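Local structure of SVS_variant_AS1 (Streptomyces sp. CWA1, 6TJA) at residues M222-D227 against L268-L273; F276-D281 against L298-I302; L78-W82 against F126-L130; G159-Q163 against A180-S185. The protein probably cyclises geranylgeranyl diphosphate to the diterpene spiroviolene, as an engineered, ancestrally reconstructed class I terpene cyclase related to spiroviolene synthase. All blocks are in the same frame, centred on the assembly; numbering follows the deposited sequence.

Interaction 1: M222-D227 against L268-L273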
loop_
_atom_site.group_PDB
_atom_site.type_symbol
_atom_site.label_atom_id
_atom_site.label_comp_id
_atom_site.label_asym_id
_atom_site.label_seq_id
_atom_site.Cartn_x
_atom_site.Cartn_y
_atom_site.Cartn_z
ATOM N N MET A 222 -3.147 16.538 -3.575
ATOM C CA MET A 222 -3.303 16.875 -5.002
ATOM C C MET A 222 -2.909 18.333 -5.210
ATOM O O MET A 222 -2.258 18.615 -6.207
ATOM C CB MET A 222 -4.733 16.633 -5.480
ATOM C CG MET A 222 -4.873 16.670 -7.013
ATOM S SD MET A 222 -4.030 15.279 -7.847
ATOM C CE MET A 222 -5.378 14.121 -7.793
ATOM N N VAL A 223 -3.234 19.234 -4.285
ATOM C CA VAL A 223 -2.852 20.668 -4.422
ATOM C C VAL A 223 -1.332 20.772 -4.289
ATOM O O VAL A 223 -0.723 21.443 -5.148
ATOM C CB VAL A 223 -3.569 21.581 -3.421
ATOM C CG1 VAL A 223 -3.023 23.005 -3.506
ATOM C CG2 VAL A 223 -5.079 21.554 -3.620
ATOM N N ALA A 224 -0.742 20.100 -3.291
ATOM C CA ALA A 224 0.723 20.086 -3.052
ATOM C C ALA A 224 1.449 19.534 -4.284
ATOM O O ALA A 224 2.507 20.079 -4.640
ATOM C CB ALA A 224 1.087 19.252 -1.838
ATOM N N ALA A 225 0.944 18.440 -4.854
ATOM C CA ALA A 225 1.471 17.829 -6.094
ATOM C C ALA A 225 1.468 18.853 -7.236
ATOM O O ALA A 225 2.444 18.956 -7.943
ATOM C CB ALA A 225 0.652 16.621 -6.474
ATOM N N LEU A 226 0.365 19.540 -7.457
ATOM C CA LEU A 226 0.205 20.479 -8.601
ATOM C C LEU A 226 1.005 21.749 -8.300
ATOM O O LEU A 226 1.521 22.367 -9.237
ATOM C CB LEU A 226 -1.288 20.761 -8.797
ATOM C CG LEU A 226 -2.142 19.598 -9.293
ATOM C CD1 LEU A 226 -3.582 20.044 -9.410
ATOM C CD2 LEU A 226 -1.658 19.066 -10.622
ATOM N N ASP A 227 1.121 22.133 -7.028
ATOM C CA ASP A 227 2.067 23.209 -6.631
ATOM C C ASP A 227 3.486 22.736 -6.966
ATOM O O ASP A 227 4.243 23.537 -7.519
ATOM C CB ASP A 227 1.808 23.681 -5.193
ATOM C CG ASP A 227 0.523 24.488 -5.089
ATOM O OD1 ASP A 227 -0.075 24.785 -6.151
ATOM O OD2 ASP A 227 0.097 24.771 -3.973
ATOM N N LEU A 268 -7.799 24.357 -12.626
ATOM C CA LEU A 268 -8.191 23.134 -12.011
ATOM C C LEU A 268 -7.620 22.924 -10.597
ATOM O O LEU A 268 -8.267 22.378 -9.777
ATOM C CB LEU A 268 -8.008 21.957 -12.946
ATOM C CG LEU A 268 -6.629 21.587 -13.382
ATOM C CD1 LEU A 268 -5.939 20.826 -12.289
ATOM C CD2 LEU A 268 -6.701 20.793 -14.654
ATOM N N ARG A 269 -6.435 23.425 -10.343
ATOM C CA ARG A 269 -5.737 23.319 -9.029
ATOM C C ARG A 269 -6.525 24.160 -8.025
ATOM O O ARG A 269 -6.824 23.672 -6.918
ATOM C CB ARG A 269 -4.264 23.729 -9.200
ATOM C CG ARG A 269 -3.439 23.810 -7.921
ATOM C CD ARG A 269 -3.610 25.166 -7.290
ATOM N NE ARG A 269 -2.789 25.392 -6.106
ATOM C CZ ARG A 269 -3.048 26.320 -5.198
ATOM N NH1 ARG A 269 -4.107 27.101 -5.330
ATOM N NH2 ARG A 269 -2.253 26.460 -4.155
ATOM N N ASP A 270 -6.909 25.364 -8.441
ATOM C CA ASP A 270 -7.700 26.303 -7.619
ATOM C C ASP A 270 -9.086 25.700 -7.333
ATOM O O ASP A 270 -9.564 25.810 -6.203
ATOM C CB ASP A 270 -7.776 27.658 -8.311
ATOM C CG ASP A 270 -6.508 28.495 -8.236
ATOM O OD1 ASP A 270 -5.519 28.058 -7.613
ATOM O OD2 ASP A 270 -6.524 29.570 -8.836
ATOM N N ARG A 271 -9.698 25.040 -8.309
ATOM C CA ARG A 271 -11.006 24.385 -8.097
ATOM C C ARG A 271 -10.846 23.349 -6.969
ATOM O O ARG A 271 -11.711 23.299 -6.085
ATOM C CB ARG A 271 -11.511 23.821 -9.427
ATOM C CG ARG A 271 -12.770 22.990 -9.253
ATOM C CD ARG A 271 -13.284 22.293 -10.493
ATOM N NE ARG A 271 -13.428 23.151 -11.660
ATOM C CZ ARG A 271 -14.372 23.001 -12.588
ATOM N NH1 ARG A 271 -15.323 22.115 -12.430
ATOM N NH2 ARG A 271 -14.396 23.780 -13.645
ATOM N N ILE A 272 -9.765 22.562 -6.969
ATOM C CA ILE A 272 -9.542 21.489 -5.961
ATOM C C ILE A 272 -9.302 22.142 -4.590
ATOM O O ILE A 272 -9.868 21.649 -3.603
ATOM C CB ILE A 272 -8.397 20.547 -6.367
ATOM C CG1 ILE A 272 -8.706 19.808 -7.665
ATOM C CG2 ILE A 272 -8.091 19.565 -5.255
ATOM C CD1 ILE A 272 -7.501 19.105 -8.269
ATOM N N LEU A 273 -8.542 23.235 -4.514
ATOM C CA LEU A 273 -8.313 23.912 -3.209
ATOM C C LEU A 273 -9.634 24.477 -2.667
ATOM O O LEU A 273 -9.871 24.324 -1.488
ATOM C CB LEU A 273 -7.259 25.006 -3.344
ATOM C CG LEU A 273 -6.899 25.680 -2.026
ATOM C CD1 LEU A 273 -6.553 24.647 -0.959
ATOM C CD2 LEU A 273 -5.747 26.624 -2.247
#
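M222 opens the contact on helix 211-231. Its CG lies 3.8 Å from I272 CD1, and the same side chain also packs on L179 and L183 of helix 175-185. V223 is central. Its CA is 6.0 Å from the CA of R269, the nearest pair of alpha carbons here. CG2 of V223 touches I272 CG2 at 4.0 Å and L273 CB at 4.1 Å, while V223 CG1 lies over one face of the R269 guanidinium, 3.5 Å from R269 NE. The two segments run nearly antiparallel, at 155°, with axes 9.7 Å apart. Both belong to the all-helical class I terpene synthase fold. The first segment leads straight into what is, by sequence, probably the metal-binding NSE motif of this family. L226 adds the next apolar layer: its CD1 is 3.8 Å from L268 CD1, 3.8 Å from R269 CB and 4.2 Å from I272 CD1. D227 supplies the charge. R269 NE donates to D227 OD1 at 2.8 Å, and R269 NH2 donates to D227 OD2 at 2.9 Å, so both carboxylate oxygens meet the guanidinium in a two-pronged salt bridge. R269 NH1 turns instead to D270 OD1, at 2.8 Å, and to the backbone oxygen of Y14, which ties the N-terminal region to this buried charge network.

Interaction 2: F276-D281 against L298-I302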
loop_
_atom_site.group_PDB
_atom_site.type_symbol
_atom_site.label_atom_id
_atom_site.label_comp_id
_atom_site.label_asym_id
_atom_site.label_seq_id
_atom_site.Cartn_x
_atom_site.Cartn_y
_atom_site.Cartn_z
ATOM N N PHE A 276 -11.523 21.702 -1.185
ATOM C CA PHE A 276 -10.887 21.368 0.066
ATOM C C PHE A 276 -11.318 22.333 1.187
ATOM O O PHE A 276 -11.624 21.915 2.235
ATOM C CB PHE A 276 -9.370 21.302 -0.076
ATOM C CG PHE A 276 -8.638 21.315 1.229
ATOM C CD1 PHE A 276 -8.435 22.476 1.893
ATOM C CD2 PHE A 276 -8.148 20.158 1.772
ATOM C CE1 PHE A 276 -7.817 22.492 3.088
ATOM C CE2 PHE A 276 -7.502 20.170 2.958
ATOM C CZ PHE A 276 -7.342 21.346 3.620
ATOM N N LEU A 277 -11.352 23.618 0.916
ATOM C CA LEU A 277 -11.750 24.592 1.894
ATOM C C LEU A 277 -13.204 24.418 2.294
ATOM O O LEU A 277 -13.540 24.524 3.442
ATOM C CB LEU A 277 -11.487 26.006 1.407
ATOM C CG LEU A 277 -10.049 26.354 1.119
ATOM C CD1 LEU A 277 -9.958 27.577 0.277
ATOM C CD2 LEU A 277 -9.205 26.454 2.350
ATOM N N GLU A 278 -14.038 24.156 1.310
ATOM C CA GLU A 278 -15.436 23.937 1.546
ATOM C C GLU A 278 -15.651 22.697 2.408
ATOM O O GLU A 278 -16.277 22.789 3.414
ATOM C CB GLU A 278 -16.229 23.932 0.243
ATOM C CG GLU A 278 -17.645 23.449 0.376
ATOM C CD GLU A 278 -18.396 23.338 -0.940
ATOM O OE1 GLU A 278 -18.056 22.535 -1.803
ATOM O OE2 GLU A 278 -19.366 24.055 -1.115
ATOM N N LEU A 279 -15.076 21.564 2.047
ATOM C CA LEU A 279 -15.252 20.336 2.883
ATOM C C LEU A 279 -14.635 20.551 4.276
ATOM O O LEU A 279 -15.172 20.053 5.276
ATOM C CB LEU A 279 -14.620 19.154 2.155
ATOM C CG LEU A 279 -14.793 17.804 2.847
ATOM C CD1 LEU A 279 -16.239 17.555 3.260
ATOM C CD2 LEU A 279 -14.322 16.695 1.948
ATOM N N HIS A 280 -13.521 21.261 4.357
ATOM C CA HIS A 280 -12.813 21.482 5.641
ATOM C C HIS A 280 -13.771 22.202 6.599
ATOM O O HIS A 280 -13.880 21.786 7.762
ATOM C CB HIS A 280 -11.493 22.244 5.439
ATOM C CG HIS A 280 -10.893 22.659 6.740
ATOM N ND1 HIS A 280 -11.317 23.785 7.415
ATOM C CD2 HIS A 280 -9.999 22.040 7.540
ATOM C CE1 HIS A 280 -10.647 23.876 8.551
ATOM N NE2 HIS A 280 -9.856 22.798 8.664
ATOM N N ASP A 281 -14.474 23.218 6.106
ATOM C CA ASP A 281 -15.362 24.086 6.927
ATOM C C ASP A 281 -16.560 23.268 7.424
ATOM O O ASP A 281 -17.057 23.578 8.500
ATOM C CB ASP A 281 -15.701 25.374 6.162
ATOM C CG ASP A 281 -14.575 26.406 6.190
ATOM O OD1 ASP A 281 -13.503 26.101 6.753
ATOM O OD2 ASP A 281 -14.763 27.510 5.642
ATOM N N LEU A 298 -2.873 19.466 7.537
ATOM C CA LEU A 298 -3.143 19.483 6.072
ATOM C C LEU A 298 -3.050 20.936 5.580
ATOM O O LEU A 298 -2.381 21.185 4.563
ATOM C CB LEU A 298 -4.522 18.899 5.780
ATOM C CG LEU A 298 -4.773 17.442 6.166
ATOM C CD1 LEU A 298 -6.216 17.083 5.843
ATOM C CD2 LEU A 298 -3.814 16.476 5.452
ATOM N N ARG A 299 -3.688 21.869 6.289
ATOM C CA ARG A 299 -3.720 23.291 5.883
ATOM C C ARG A 299 -2.287 23.831 5.902
ATOM O O ARG A 299 -1.866 24.399 4.871
ATOM C CB ARG A 299 -4.681 24.076 6.778
ATOM C CG ARG A 299 -6.136 23.659 6.640
ATOM C CD ARG A 299 -7.026 24.325 7.676
ATOM N NE ARG A 299 -7.116 25.743 7.393
ATOM C CZ ARG A 299 -8.077 26.351 6.689
ATOM N NH1 ARG A 299 -9.068 25.660 6.160
ATOM N NH2 ARG A 299 -8.014 27.654 6.488
ATOM N N HIS A 300 -1.561 23.626 7.013
ATOM C CA HIS A 300 -0.156 24.081 7.201
ATOM C C HIS A 300 0.720 23.482 6.104
ATOM O O HIS A 300 1.611 24.188 5.625
ATOM C CB HIS A 300 0.384 23.676 8.594
ATOM C CG HIS A 300 0.000 24.604 9.689
ATOM N ND1 HIS A 300 0.067 25.974 9.537
ATOM C CD2 HIS A 300 -0.394 24.382 10.961
ATOM C CE1 HIS A 300 -0.257 26.568 10.672
ATOM N NE2 HIS A 300 -0.573 25.614 11.551
ATOM N N GLY A 301 0.507 22.198 5.796
ATOM C CA GLY A 301 1.220 21.444 4.743
ATOM C C GLY A 301 1.013 22.057 3.366
ATOM O O GLY A 301 2.000 22.320 2.739
ATOM N N ILE A 302 -0.236 22.295 2.930
ATOM C CA ILE A 302 -0.548 22.865 1.588
ATOM C C ILE A 302 0.214 24.187 1.452
ATOM O O ILE A 302 0.983 24.335 0.507
ATOM C CB ILE A 302 -2.053 23.071 1.370
ATOM C CG1 ILE A 302 -2.829 21.753 1.339
ATOM C CG2 ILE A 302 -2.311 23.892 0.110
ATOM C CD1 ILE A 302 -4.332 21.931 1.411
#
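L298 makes a light contact at the start of its segment. Its CB is 4.3 Å from F276 CE2, near the plane of the phenyl ring. R299 does most of the work. Its CA is 9.1 Å from the CA of L277, the nearest CA pair, so the helices meet through long or bulky side chains such as R299 and F276. R299 CG lies 4.0 Å from F276 CZ at the ring edge. R299 CD then sits over the H280 imidazole, 3.8 Å from the ring centroid, in a CH-pi contact. At the tip, R299 NH1 is 3.9 Å from L277 CD2 and 3.2 Å from H280 ND1. D281 OD1 is 4.5 Å from R299 NH1 and well out of the guanidinium plane, so it offers charge only. This oxygen accepts a hydrogen bond from H280 ND1 at 3.3 Å. The salt-bridge partner of R299 is E18, in the N-terminal region. I302, one turn on, closes the apolar side: its CD1 lies over the F276 face in a CH-pi contact, 3.8 Å from the centroid. F276 also packs on L216 and M219 of helix 211-231. The segments run at 161° with axes 12.7 Å apart. This joins two consecutive, near-antiparallel helices, 258-283 and 289-309, of the alpha-helical class I terpene synthase fold.

Interaction 3: L78-W82 against F126-L130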
loop_
_atom_site.group_PDB
_atom_site.type_symbol
_atom_site.label_atom_id
_atom_site.label_comp_id
_atom_site.label_asym_id
_atom_site.label_seq_id
_atom_site.Cartn_x
_atom_site.Cartn_y
_atom_site.Cartn_z
ATOM N N LEU A 78 13.806 13.953 8.708
ATOM C CA LEU A 78 14.781 13.027 8.053
ATOM C C LEU A 78 14.132 12.320 6.857
ATOM O O LEU A 78 14.752 12.263 5.772
ATOM C CB LEU A 78 15.283 12.013 9.083
ATOM C CG LEU A 78 16.108 12.609 10.226
ATOM C CD1 LEU A 78 16.716 11.503 11.061
ATOM C CD2 LEU A 78 17.196 13.526 9.692
ATOM N N PHE A 79 12.926 11.783 7.020
ATOM C CA PHE A 79 12.260 11.075 5.901
ATOM C C PHE A 79 12.053 12.043 4.746
ATOM O O PHE A 79 12.004 11.578 3.619
ATOM C CB PHE A 79 10.906 10.459 6.241
ATOM C CG PHE A 79 10.275 9.834 5.022
ATOM C CD1 PHE A 79 10.780 8.655 4.492
ATOM C CD2 PHE A 79 9.216 10.441 4.377
ATOM C CE1 PHE A 79 10.204 8.064 3.375
ATOM C CE2 PHE A 79 8.704 9.896 3.205
ATOM C CZ PHE A 79 9.204 8.708 2.709
ATOM N N VAL A 80 11.865 13.335 4.998
ATOM C CA VAL A 80 11.667 14.278 3.854
ATOM C C VAL A 80 12.995 14.409 3.096
ATOM O O VAL A 80 12.926 14.455 1.831
ATOM C CB VAL A 80 11.113 15.651 4.253
ATOM C CG1 VAL A 80 11.097 16.595 3.045
ATOM C CG2 VAL A 80 9.726 15.526 4.861
ATOM N N TYR A 81 14.137 14.443 3.807
ATOM C CA TYR A 81 15.487 14.444 3.167
ATOM C C TYR A 81 15.635 13.164 2.326
ATOM O O TYR A 81 16.008 13.205 1.112
ATOM C CB TYR A 81 16.611 14.564 4.201
ATOM C CG TYR A 81 16.807 15.951 4.765
ATOM C CD1 TYR A 81 17.396 16.949 4.014
ATOM C CD2 TYR A 81 16.398 16.271 6.045
ATOM C CE1 TYR A 81 17.573 18.232 4.521
ATOM C CE2 TYR A 81 16.598 17.534 6.577
ATOM C CZ TYR A 81 17.176 18.520 5.807
ATOM O OH TYR A 81 17.320 19.762 6.303
ATOM N N TRP A 82 15.388 12.040 2.982
ATOM C CA TRP A 82 15.472 10.688 2.391
ATOM C C TRP A 82 14.661 10.652 1.109
ATOM O O TRP A 82 15.181 10.178 0.124
ATOM C CB TRP A 82 14.957 9.637 3.364
ATOM C CG TRP A 82 15.185 8.261 2.843
ATOM C CD1 TRP A 82 16.294 7.478 3.005
ATOM C CD2 TRP A 82 14.273 7.516 2.037
ATOM N NE1 TRP A 82 16.111 6.275 2.389
ATOM C CE2 TRP A 82 14.892 6.283 1.761
ATOM C CE3 TRP A 82 12.996 7.767 1.535
ATOM C CZ2 TRP A 82 14.258 5.306 1.001
ATOM C CZ3 TRP A 82 12.391 6.811 0.757
ATOM C CH2 TRP A 82 13.008 5.593 0.505
ATOM N N PHE A 126 20.448 3.546 0.412
ATOM C CA PHE A 126 19.184 4.186 0.843
ATOM C C PHE A 126 18.543 3.360 1.962
ATOM O O PHE A 126 17.831 3.954 2.769
ATOM C CB PHE A 126 18.265 4.444 -0.349
ATOM C CG PHE A 126 18.712 5.654 -1.115
ATOM C CD1 PHE A 126 18.490 6.929 -0.610
ATOM C CD2 PHE A 126 19.396 5.523 -2.318
ATOM C CE1 PHE A 126 18.968 8.054 -1.281
ATOM C CE2 PHE A 126 19.863 6.647 -2.995
ATOM C CZ PHE A 126 19.660 7.910 -2.471
ATOM N N VAL A 127 18.806 2.047 2.029
ATOM C CA VAL A 127 17.998 1.135 2.892
ATOM C C VAL A 127 18.352 1.351 4.365
ATOM O O VAL A 127 17.434 1.573 5.147
ATOM C CB VAL A 127 18.056 -0.335 2.442
ATOM C CG1 VAL A 127 17.764 -1.311 3.572
ATOM C CG2 VAL A 127 17.115 -0.553 1.270
ATOM N N PRO A 128 19.630 1.305 4.812
ATOM C CA PRO A 128 19.945 1.486 6.231
ATOM C C PRO A 128 19.437 2.835 6.775
ATOM O O PRO A 128 18.867 2.852 7.848
ATOM C CB PRO A 128 21.489 1.395 6.317
ATOM C CG PRO A 128 21.870 0.631 5.045
ATOM C CD PRO A 128 20.838 1.039 4.010
ATOM N N ALA A 129 19.581 3.909 6.001
ATOM C CA ALA A 129 19.022 5.246 6.317
ATOM C C ALA A 129 17.504 5.165 6.595
ATOM O O ALA A 129 17.056 5.706 7.650
ATOM C CB ALA A 129 19.347 6.194 5.188
ATOM N N LEU A 130 16.736 4.525 5.696
ATOM C CA LEU A 130 15.269 4.366 5.855
ATOM C C LEU A 130 15.004 3.580 7.129
ATOM O O LEU A 130 14.023 3.888 7.814
ATOM C CB LEU A 130 14.640 3.657 4.644
ATOM C CG LEU A 130 13.117 3.540 4.697
ATOM C CD1 LEU A 130 12.474 4.926 4.795
ATOM C CD2 LEU A 130 12.547 2.793 3.507
#
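W82 and L130 form the apolar centre. L130 CD1 sits over the six-membered ring of W82, 4.0 Å from its centroid, in a CH-pi contact. V110 of helix 100-115 touches both side chains. F79, an engineered phenylalanine replacing tryptophan, presents its ring edge to the same methyl, with F79 CD1 4.1 Å from L130 CD1. A129 CB packs near the indole plane, 4.0 Å from W82 CD1. The segments run nearly antiparallel, at 166°, and join helices 70-91 and 126-140 of the all-helical class I terpene synthase fold. By sequence, the first helix probably carries the aspartate-rich metal-binding motif beyond W82. Further out, F126 turns its edge to the face of W82 in an offset edge-to-face pair, with 5.7 Å between the F126 centroid and that of the five-membered indole ring. At the polar edge W82 NE1 donates to F126 O at 2.9 Å. That oxygen also accepts the helical bond from L130 N, at 3.2 Å.

Interaction 4: G159-Q163 against A180-S185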
loop_
_atom_site.group_PDB
_atom_site.type_symbol
_atom_site.label_atom_id
_atom_site.label_comp_id
_atom_site.label_asym_id
_atom_site.label_seq_id
_atom_site.Cartn_x
_atom_site.Cartn_y
_atom_site.Cartn_z
ATOM N N GLY A 159 2.871 4.751 -7.233
ATOM C CA GLY A 159 2.745 5.902 -8.142
ATOM C C GLY A 159 3.996 6.040 -8.980
ATOM O O GLY A 159 3.864 6.272 -10.192
ATOM N N VAL A 160 5.171 5.944 -8.342
ATOM C CA VAL A 160 6.495 6.074 -9.012
ATOM C C VAL A 160 6.621 4.945 -10.046
ATOM O O VAL A 160 7.046 5.234 -11.156
ATOM C CB VAL A 160 7.675 6.074 -8.023
ATOM C CG1 VAL A 160 8.986 6.079 -8.767
ATOM C CG2 VAL A 160 7.631 7.265 -7.061
ATOM N N ALA A 161 6.255 3.724 -9.685
ATOM C CA ALA A 161 6.308 2.538 -10.565
ATOM C C ALA A 161 5.454 2.791 -11.808
ATOM O O ALA A 161 5.940 2.513 -12.896
ATOM C CB ALA A 161 5.845 1.297 -9.814
ATOM N N TRP A 162 4.242 3.321 -11.635
ATOM C CA TRP A 162 3.325 3.762 -12.723
ATOM C C TRP A 162 4.018 4.815 -13.596
ATOM O O TRP A 162 4.072 4.657 -14.834
ATOM C CB TRP A 162 2.057 4.317 -12.082
ATOM C CG TRP A 162 0.900 4.648 -12.976
ATOM C CD1 TRP A 162 0.847 4.748 -14.334
ATOM C CD2 TRP A 162 -0.410 4.999 -12.497
ATOM N NE1 TRP A 162 -0.418 5.075 -14.739
ATOM C CE2 TRP A 162 -1.212 5.225 -13.632
ATOM C CE3 TRP A 162 -0.984 5.067 -11.222
ATOM C CZ2 TRP A 162 -2.561 5.558 -13.519
ATOM C CZ3 TRP A 162 -2.315 5.398 -11.114
ATOM C CH2 TRP A 162 -3.094 5.624 -12.251
ATOM N N GLN A 163 4.532 5.862 -12.963
ATOM C CA GLN A 163 5.243 6.950 -13.671
ATOM C C GLN A 163 6.385 6.387 -14.534
ATOM O O GLN A 163 6.409 6.696 -15.737
ATOM C CB GLN A 163 5.748 7.978 -12.673
ATOM C CG GLN A 163 5.881 9.352 -13.295
ATOM C CD GLN A 163 6.961 10.146 -12.609
ATOM O OE1 GLN A 163 6.785 10.634 -11.484
ATOM N NE2 GLN A 163 8.091 10.253 -13.298
ATOM N N ALA A 180 -4.546 10.704 -10.900
ATOM C CA ALA A 180 -4.496 9.456 -10.097
ATOM C C ALA A 180 -3.035 9.108 -9.778
ATOM O O ALA A 180 -2.720 8.809 -8.617
ATOM C CB ALA A 180 -5.204 8.329 -10.813
ATOM N N MET A 181 -2.157 9.165 -10.779
ATOM C CA MET A 181 -0.754 8.717 -10.671
ATOM C C MET A 181 0.010 9.671 -9.740
ATOM O O MET A 181 0.707 9.222 -8.814
ATOM C CB MET A 181 -0.103 8.728 -12.056
ATOM C CG MET A 181 1.316 8.323 -12.053
ATOM S SD MET A 181 2.157 8.592 -13.609
ATOM C CE MET A 181 2.356 10.364 -13.600
ATOM N N ARG A 182 -0.132 10.954 -9.997
ATOM C CA ARG A 182 0.627 12.039 -9.362
ATOM C C ARG A 182 0.175 12.205 -7.906
ATOM O O ARG A 182 0.986 12.620 -7.069
ATOM C CB ARG A 182 0.428 13.269 -10.243
ATOM C CG ARG A 182 1.266 14.466 -9.849
ATOM C CD ARG A 182 2.740 14.215 -10.085
ATOM N NE ARG A 182 3.439 15.443 -9.740
ATOM C CZ ARG A 182 4.669 15.496 -9.269
ATOM N NH1 ARG A 182 5.354 14.386 -9.057
ATOM N NH2 ARG A 182 5.187 16.671 -8.979
ATOM N N LEU A 183 -1.076 11.884 -7.611
ATOM C CA LEU A 183 -1.590 11.826 -6.229
ATOM C C LEU A 183 -0.624 10.954 -5.427
ATOM O O LEU A 183 -0.354 11.267 -4.284
ATOM C CB LEU A 183 -2.995 11.239 -6.301
ATOM C CG LEU A 183 -3.871 11.235 -5.046
ATOM C CD1 LEU A 183 -4.136 12.641 -4.499
ATOM C CD2 LEU A 183 -5.196 10.563 -5.410
ATOM N N LEU A 184 -0.084 9.921 -6.056
ATOM C CA LEU A 184 0.821 8.949 -5.409
ATOM C C LEU A 184 2.296 9.339 -5.592
ATOM O O LEU A 184 3.042 9.279 -4.598
ATOM C CB LEU A 184 0.492 7.585 -6.018
ATOM C CG LEU A 184 -0.915 7.053 -5.746
ATOM C CD1 LEU A 184 -1.031 5.617 -6.237
ATOM C CD2 LEU A 184 -1.250 7.128 -4.245
ATOM N N SER A 185 2.730 9.623 -6.832
ATOM C CA SER A 185 4.157 9.656 -7.254
ATOM C C SER A 185 4.873 10.887 -6.692
ATOM O O SER A 185 6.112 10.863 -6.586
ATOM C CB SER A 185 4.286 9.619 -8.734
ATOM O OG SER A 185 3.716 10.777 -9.311
#
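This contact lies beside the probable diphosphate-sensing region of the terpene cyclase. By sequence spacing, R182 matches the family's sensor arginine; it forms a salt bridge to D229. The nearest CA pair is G159 and S185, 4.1 Å apart. Glycine permits this: a beta carbon there would collide with L184 CB and S185 N. G159 CA lies 3.5 Å from L184 CB, and G159 C lies 3.6 Å from S185 CB. One turn on, W162 lies over M181, and its CH2 also reaches A180 CB at 3.7 Å. M181 CB sits above the six-membered ring, 3.8 Å from its centroid. M181 SD lies over the five-membered ring at 4.3 Å from its centroid, a Met-aromatic contact. Q163 covers the sulfur from the other helix, with Q163 CA 3.5 Å from M181 SD. The second subunit adjoins this region: N104 of the second subunit hydrogen-bonds to A161 O, and its G108 packs on W162. The axes cross at 126° only 8.0 Å apart, a close glycine-assisted helix crossing at the point where helix 175-185 ends, probably the helix break that follows the sensor arginine in class I terpene cyclases.

Interactions 1 and 2 both use helix 258-283 and touch each other: V223 CG1 is 3.8 Å from I302 CG2. Interaction 4 also touches interaction 1, where M222 CE lies 3.8 Å from L183 CD1. Interaction 3 stands apart, across the centre of the chain from interactions 1 and 2. Interactions 1, 3 and 4 are buried, whereas interaction 2 reaches the surface at D281. Their chemistry differs. Interaction 1 carries a buried ion pair, and interaction 2 spans its wide gap with a long arginine and rings. Interaction 3 is aromatic with one indole hydrogen bond. Interaction 4 has no hydrogen bond between its segments, and it alone adjoins the second subunit.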